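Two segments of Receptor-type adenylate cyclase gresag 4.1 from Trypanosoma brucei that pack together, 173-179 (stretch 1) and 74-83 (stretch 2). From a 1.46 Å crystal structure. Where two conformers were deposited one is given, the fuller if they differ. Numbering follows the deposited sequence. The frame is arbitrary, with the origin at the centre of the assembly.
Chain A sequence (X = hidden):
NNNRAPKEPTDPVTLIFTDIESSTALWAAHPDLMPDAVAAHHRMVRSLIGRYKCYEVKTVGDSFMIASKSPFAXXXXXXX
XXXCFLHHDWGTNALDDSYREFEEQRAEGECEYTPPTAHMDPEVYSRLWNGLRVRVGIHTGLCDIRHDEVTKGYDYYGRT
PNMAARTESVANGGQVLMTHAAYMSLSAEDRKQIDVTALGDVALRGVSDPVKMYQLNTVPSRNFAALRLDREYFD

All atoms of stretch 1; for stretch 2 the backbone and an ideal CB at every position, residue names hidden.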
ATOM      1  N   GLY A 173       5.109  -0.859 -18.513  1.00  7.26           N
ATOM      2  CA  GLY A 173       6.013  -1.883 -18.985  1.00  8.02           C
ATOM      3  C   GLY A 173       7.299  -1.830 -18.183  1.00  7.45           C
ATOM      4  O   GLY A 173       7.846  -0.761 -17.896  1.00  8.45           O
ATOM      5  N   GLY A 174       7.804  -3.023 -17.847  1.00  6.29           N
ATOM      6  CA  GLY A 174       8.966  -3.026 -16.979  1.00  7.85           C
ATOM      7  C   GLY A 174       8.729  -2.931 -15.478  1.00  5.77           C
ATOM      8  O   GLY A 174       9.655  -2.968 -14.693  1.00  7.03           O
ATOM      9  N   GLN A 175       7.480  -2.725 -15.087  1.00  6.55           N
ATOM     10  CA  GLN A 175       7.084  -2.509 -13.695  1.00  4.92           C
ATOM     11  C   GLN A 175       6.306  -3.740 -13.206  1.00  7.01           C
ATOM     12  O   GLN A 175       5.538  -4.362 -13.943  1.00  7.13           O
ATOM     13  CB  GLN A 175       6.124  -1.280 -13.705  1.00  6.38           C
ATOM     14  CG  GLN A 175       5.845  -0.721 -12.253  1.00  7.30           C
ATOM     15  CD  GLN A 175       5.062   0.552 -12.334  1.00  6.16           C
ATOM     16  OE1 GLN A 175       4.265   0.746 -13.224  1.00 10.18           O
ATOM     17  NE2 GLN A 175       5.220   1.425 -11.335  1.00  7.61           N
ATOM     18  N   VAL A 176       6.556  -4.072 -11.934  1.00  7.04           N
ATOM     19  CA  VAL A 176       5.862  -5.177 -11.258  1.00  6.36           C
ATOM     20  C   VAL A 176       5.127  -4.585 -10.067  1.00  6.16           C
ATOM     21  O   VAL A 176       5.728  -3.922  -9.203  1.00  7.43           O
ATOM     22  CB  VAL A 176       6.883  -6.226 -10.707  1.00  7.62           C
ATOM     23  CG1 VAL A 176       6.112  -7.351  -9.929  1.00  7.98           C
ATOM     24  CG2 VAL A 176       7.682  -6.851 -11.928  1.00  9.20           C
ATOM     25  N   LEU A 177       3.789  -4.733 -10.070  1.00  7.43           N
ATOM     26  CA  LEU A 177       2.974  -4.287  -8.935  1.00  6.75           C
ATOM     27  C   LEU A 177       2.449  -5.472  -8.167  1.00  6.72           C
ATOM     28  O   LEU A 177       2.090  -6.519  -8.754  1.00  7.92           O
ATOM     29  CB  LEU A 177       1.736  -3.537  -9.465  1.00  6.39           C
ATOM     30  CG  LEU A 177       2.112  -2.242 -10.233  1.00  9.03           C
ATOM     31  CD1 LEU A 177       0.767  -1.541 -10.703  1.00 10.04           C
ATOM     32  CD2 LEU A 177       2.976  -1.253  -9.436  1.00 10.50           C
ATOM     33  N   MET A 178       2.422  -5.325  -6.855  0.50  8.30           N
ATOM     34  CA  MET A 178       1.867  -6.342  -5.971  0.50  8.82           C
ATOM     35  C   MET A 178       0.813  -5.657  -5.109  0.50  8.71           C
ATOM     36  O   MET A 178       1.029  -4.520  -4.627  0.50  8.91           O
ATOM     37  CB  MET A 178       2.951  -6.910  -5.023  0.50 15.78           C
ATOM     38  CG  MET A 178       4.257  -7.524  -5.627  0.50 19.42           C
ATOM     39  SD  MET A 178       5.529  -7.737  -4.283  0.50 18.71           S
ATOM     40  CE  MET A 178       4.493  -7.944  -3.210  0.50  4.82           C
ATOM     41  N   THR A 179      -0.288  -6.331  -4.844  1.00  8.41           N
ATOM     42  CA  THR A 179      -1.239  -5.731  -3.896  1.00  7.82           C
ATOM     43  C   THR A 179      -0.664  -5.869  -2.493  1.00  9.11           C
ATOM     44  O   THR A 179       0.232  -6.686  -2.229  1.00  8.89           O
ATOM     45  CB  THR A 179      -2.592  -6.520  -3.914  1.00  7.33           C
ATOM     46  OG1 THR A 179      -2.265  -7.905  -3.602  1.00  8.24           O
ATOM     47  CG2 THR A 179      -3.213  -6.455  -5.337  1.00  8.53           C
ATOM     48  N   UNK A  74       6.369 -16.612  -6.469  1.00  8.10           N
ATOM     49  CA  UNK A  74       5.778 -15.786  -7.506  1.00  9.66           C
ATOM     50  C   UNK A  74       6.549 -14.456  -7.596  1.00  9.34           C
ATOM     51  O   UNK A  74       6.773 -13.913  -8.700  1.00  8.72           O
ATOM     52  CB  UNK A  74       4.294 -15.544  -7.223  1.00  9.66           C
ATOM     53  N   UNK A  75       6.912 -13.854  -6.467  1.00  8.18           N
ATOM     54  CA  UNK A  75       7.649 -12.642  -6.454  1.00  8.41           C
ATOM     55  C   UNK A  75       9.028 -12.889  -7.054  1.00  9.15           C
ATOM     56  O   UNK A  75       9.522 -12.038  -7.875  1.00  9.70           O
ATOM     57  CB  UNK A  75       7.745 -12.084  -5.032  1.00  8.41           C
ATOM     58  N   UNK A  76       9.687 -13.998  -6.722  1.00 10.05           N
ATOM     59  CA  UNK A  76      10.978 -14.278  -7.355  1.00  9.82           C
ATOM     60  C   UNK A  76      10.870 -14.462  -8.829  1.00  8.80           C
ATOM     61  O   UNK A  76      11.765 -13.986  -9.607  1.00 10.20           O
ATOM     62  CB  UNK A  76      11.617 -15.526  -6.742  1.00  9.82           C
ATOM     63  N   UNK A  77       9.810 -15.107  -9.297  1.00  8.02           N
ATOM     64  CA  UNK A  77       9.625 -15.302 -10.769  1.00  7.56           C
ATOM     65  C   UNK A  77       9.519 -13.890 -11.412  1.00  8.29           C
ATOM     66  O   UNK A  77      10.092 -13.661 -12.481  1.00  9.42           O
ATOM     67  CB  UNK A  77       8.381 -16.139 -11.072  1.00  7.56           C
ATOM     68  N   UNK A  78       8.707 -13.002 -10.858  1.00  8.18           N
ATOM     69  CA  UNK A  78       8.499 -11.677 -11.486  1.00  8.94           C
ATOM     70  C   UNK A  78       9.771 -10.881 -11.498  1.00  8.31           C
ATOM     71  O   UNK A  78      10.062 -10.227 -12.509  1.00  8.74           O
ATOM     72  CB  UNK A  78       7.410 -10.887 -10.757  1.00  8.94           C
ATOM     73  N   UNK A  79      10.552 -10.943 -10.432  1.00  8.79           N
ATOM     74  CA  UNK A  79      11.819 -10.258 -10.419  1.00  7.68           C
ATOM     75  C   UNK A  79      12.743 -10.841 -11.502  1.00  7.36           C
ATOM     76  O   UNK A  79      13.396 -10.071 -12.262  1.00  8.42           O
ATOM     77  CB  UNK A  79      12.463 -10.360  -9.035  1.00  7.68           C
ATOM     78  N   UNK A  80      12.823 -12.176 -11.613  0.50  6.67           N
ATOM     79  CA  UNK A  80      13.710 -12.795 -12.636  0.50  7.24           C
ATOM     80  C   UNK A  80      13.235 -12.627 -14.058  0.50  7.88           C
ATOM     81  O   UNK A  80      13.980 -12.672 -15.059  0.50  6.91           O
ATOM     82  CB  UNK A  80      13.861 -14.292 -12.357  0.50  7.24           C
ATOM     83  N   UNK A  81      11.966 -12.375 -14.179  1.00  7.82           N
ATOM     84  CA  UNK A  81      11.406 -12.151 -15.516  1.00  7.95           C
ATOM     85  C   UNK A  81      11.978 -10.758 -15.925  1.00  7.46           C
ATOM     86  O   UNK A  81      12.559 -10.636 -17.032  1.00  6.92           O
ATOM     87  CB  UNK A  81       9.877 -12.194 -15.524  1.00  7.95           C
ATOM     88  N   UNK A  82      11.894  -9.731 -15.106  1.00  6.85           N
ATOM     89  CA  UNK A  82      12.401  -8.436 -15.516  1.00  7.65           C
ATOM     90  C   UNK A  82      13.890  -8.477 -15.800  1.00  6.66           C
ATOM     91  O   UNK A  82      14.349  -7.900 -16.802  1.00  8.41           O
ATOM     92  CB  UNK A  82      12.103  -7.389 -14.441  1.00  7.65           C
ATOM     93  N   UNK A  83      14.659  -9.167 -14.920  1.00  8.40           N
ATOM     94  CA  UNK A  83      16.101  -9.264 -15.097  1.00 10.68           C
ATOM     95  C   UNK A  83      16.499 -10.098 -16.333  1.00  7.20           C
ATOM     96  O   UNK A  83      17.313  -9.610 -17.129  1.00 10.19           O
ATOM     97  CB  UNK A  83      16.727  -9.871 -13.840  1.00 10.68           C
TER

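Stretch 2 is helical throughout, and its axis runs nearly antiparallel to the strand 176-179, at 166°, with a closest approach of 9.9 Å. Stretch 1 offers Val 176 and Met 178, which point toward the helix, and the bare backbone at Gly 174.

Position 74 lies out of reach of stretch 1. Its ideal CB has nothing of that stretch within 5.5 Å, so the strand sets no preference. The residue is Ala 74.

Position 75 points sideways, yet its ideal CB is 4.9 Å from Met 178 SD. A branched or longer apolar side chain could close that distance. The residue is Val 75, with chi1 in t. Its CG2 lies 4.0 Å from Met 178 SD, an apolar contact.

Positions 76 and 77 are out of reach, and stretch 1 does not choose between polar and apolar here. They are Gln 76 and Leu 77.

Position 78 points toward the strand. The CA of position 78 is 7.0 Å from Val 176 CA, and the ideal CB of position 78 already sits 3.9 Å from Val 176 CG1. A small side chain suits this close approach, and a single methyl is enough to make contact. The residue is Ala 78. Its CB packs on Val 176 CG1 at 3.9 Å.

Position 79 points sideways, with no atom of stretch 1 near its ideal CB. Many side chains would do. It is Gln 79, which touches a crystal neighbour. Position 80 is out of reach and equally unconstrained by the strand; it is Glu 80.

Position 81 points toward stretch 1, but nothing there lies within 5.5 Å of the ideal CB. Several sizes are possible. Leu 81, with chi1 in t, makes no contact; its CD2 stays 6.6 Å from Val 176 CG2.

Position 82 points toward stretch 1. Its ideal CB is 5.1 Å from both Gly 174 O and Val 176 CG2. There is room for a longer side chain, either apolar against the valine or polar beside the backbone. The residue is Gln 82, with chi1 and chi2 both in m. Its CG lies 3.7 Å from Val 176 CG2, and its OE1 approaches Gly 174 CA at 3.5 Å. The amide makes no hydrogen bond to stretch 1; OE1 and NE2 are both satisfied elsewhere in the structure.

Position 83 is out of reach, so stretch 1 leaves it open. It is Leu 83.

Stretch 2 (74-83) AVQLAQELQL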
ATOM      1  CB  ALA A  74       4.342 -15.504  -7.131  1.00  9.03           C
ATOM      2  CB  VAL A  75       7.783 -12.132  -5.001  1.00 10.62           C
ATOM      3  CG1 VAL A  75       8.811 -11.020  -4.881  1.00 14.22           C
ATOM      4  CG2 VAL A  75       6.442 -11.659  -4.577  1.00 12.75           C
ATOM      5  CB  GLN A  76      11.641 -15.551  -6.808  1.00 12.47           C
ATOM      6  CG  GLN A  76      11.925 -15.433  -5.283  1.00 17.82           C
ATOM      7  CD  GLN A  76      12.501 -16.753  -4.749  1.00 37.47           C
ATOM      8  OE1 GLN A  76      13.690 -16.867  -4.496  1.00 43.93           O
ATOM      9  NE2 GLN A  76      11.653 -17.774  -4.663  1.00 35.65           N
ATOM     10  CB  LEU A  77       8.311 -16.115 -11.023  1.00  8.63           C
ATOM     11  CG  LEU A  77       8.074 -16.465 -12.479  1.00  9.73           C
ATOM     12  CD1 LEU A  77       7.211 -17.727 -12.457  1.00 12.93           C
ATOM     13  CD2 LEU A  77       7.231 -15.379 -13.155  1.00 11.91           C
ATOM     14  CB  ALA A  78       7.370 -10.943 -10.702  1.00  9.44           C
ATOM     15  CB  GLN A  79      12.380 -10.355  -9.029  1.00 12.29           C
ATOM     16  CG  GLN A  79      13.734  -9.789  -8.840  1.00 20.23           C
ATOM     17  CD  GLN A  79      13.922  -9.511  -7.342  1.00 29.29           C
ATOM     18  OE1 GLN A  79      13.594  -8.430  -6.863  1.00 38.32           O
ATOM     19  NE2 GLN A  79      14.339 -10.516  -6.612  1.00 26.44           N
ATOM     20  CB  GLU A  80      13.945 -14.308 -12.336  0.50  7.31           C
ATOM     21  CG  GLU A  80      14.781 -14.537 -11.118  0.50 10.58           C
ATOM     22  CD  GLU A  80      16.115 -13.819 -11.112  0.50  9.49           C
ATOM     23  OE1 GLU A  80      16.757 -13.737 -12.197  0.50 17.69           O
ATOM     24  OE2 GLU A  80      16.574 -13.339 -10.040  0.50 15.85           O
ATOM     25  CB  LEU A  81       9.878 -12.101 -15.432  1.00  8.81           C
ATOM     26  CG  LEU A  81       9.165 -11.965 -16.798  1.00  7.89           C
ATOM     27  CD1 LEU A  81       7.669 -12.346 -16.640  1.00 10.30           C
ATOM     28  CD2 LEU A  81       9.127 -10.492 -17.293  1.00 12.05           C
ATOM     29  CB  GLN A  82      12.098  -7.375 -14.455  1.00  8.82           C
ATOM     30  CG  GLN A  82      10.544  -7.156 -14.188  1.00  7.30           C
ATOM     31  CD  GLN A  82       9.852  -6.562 -15.416  1.00  7.37           C
ATOM     32  OE1 GLN A  82      10.527  -6.044 -16.329  1.00  7.53           O
ATOM     33  NE2 GLN A  82       8.570  -6.782 -15.520  1.00  8.82           N
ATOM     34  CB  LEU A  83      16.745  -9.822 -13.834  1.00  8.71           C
ATOM     35  CG  LEU A  83      16.551  -8.879 -12.635  1.00  9.55           C
ATOM     36  CD1 LEU A  83      16.842  -9.691 -11.335  1.00 12.50           C
ATOM     37  CD2 LEU A  83      17.542  -7.703 -12.707  1.00 11.52           C
TER
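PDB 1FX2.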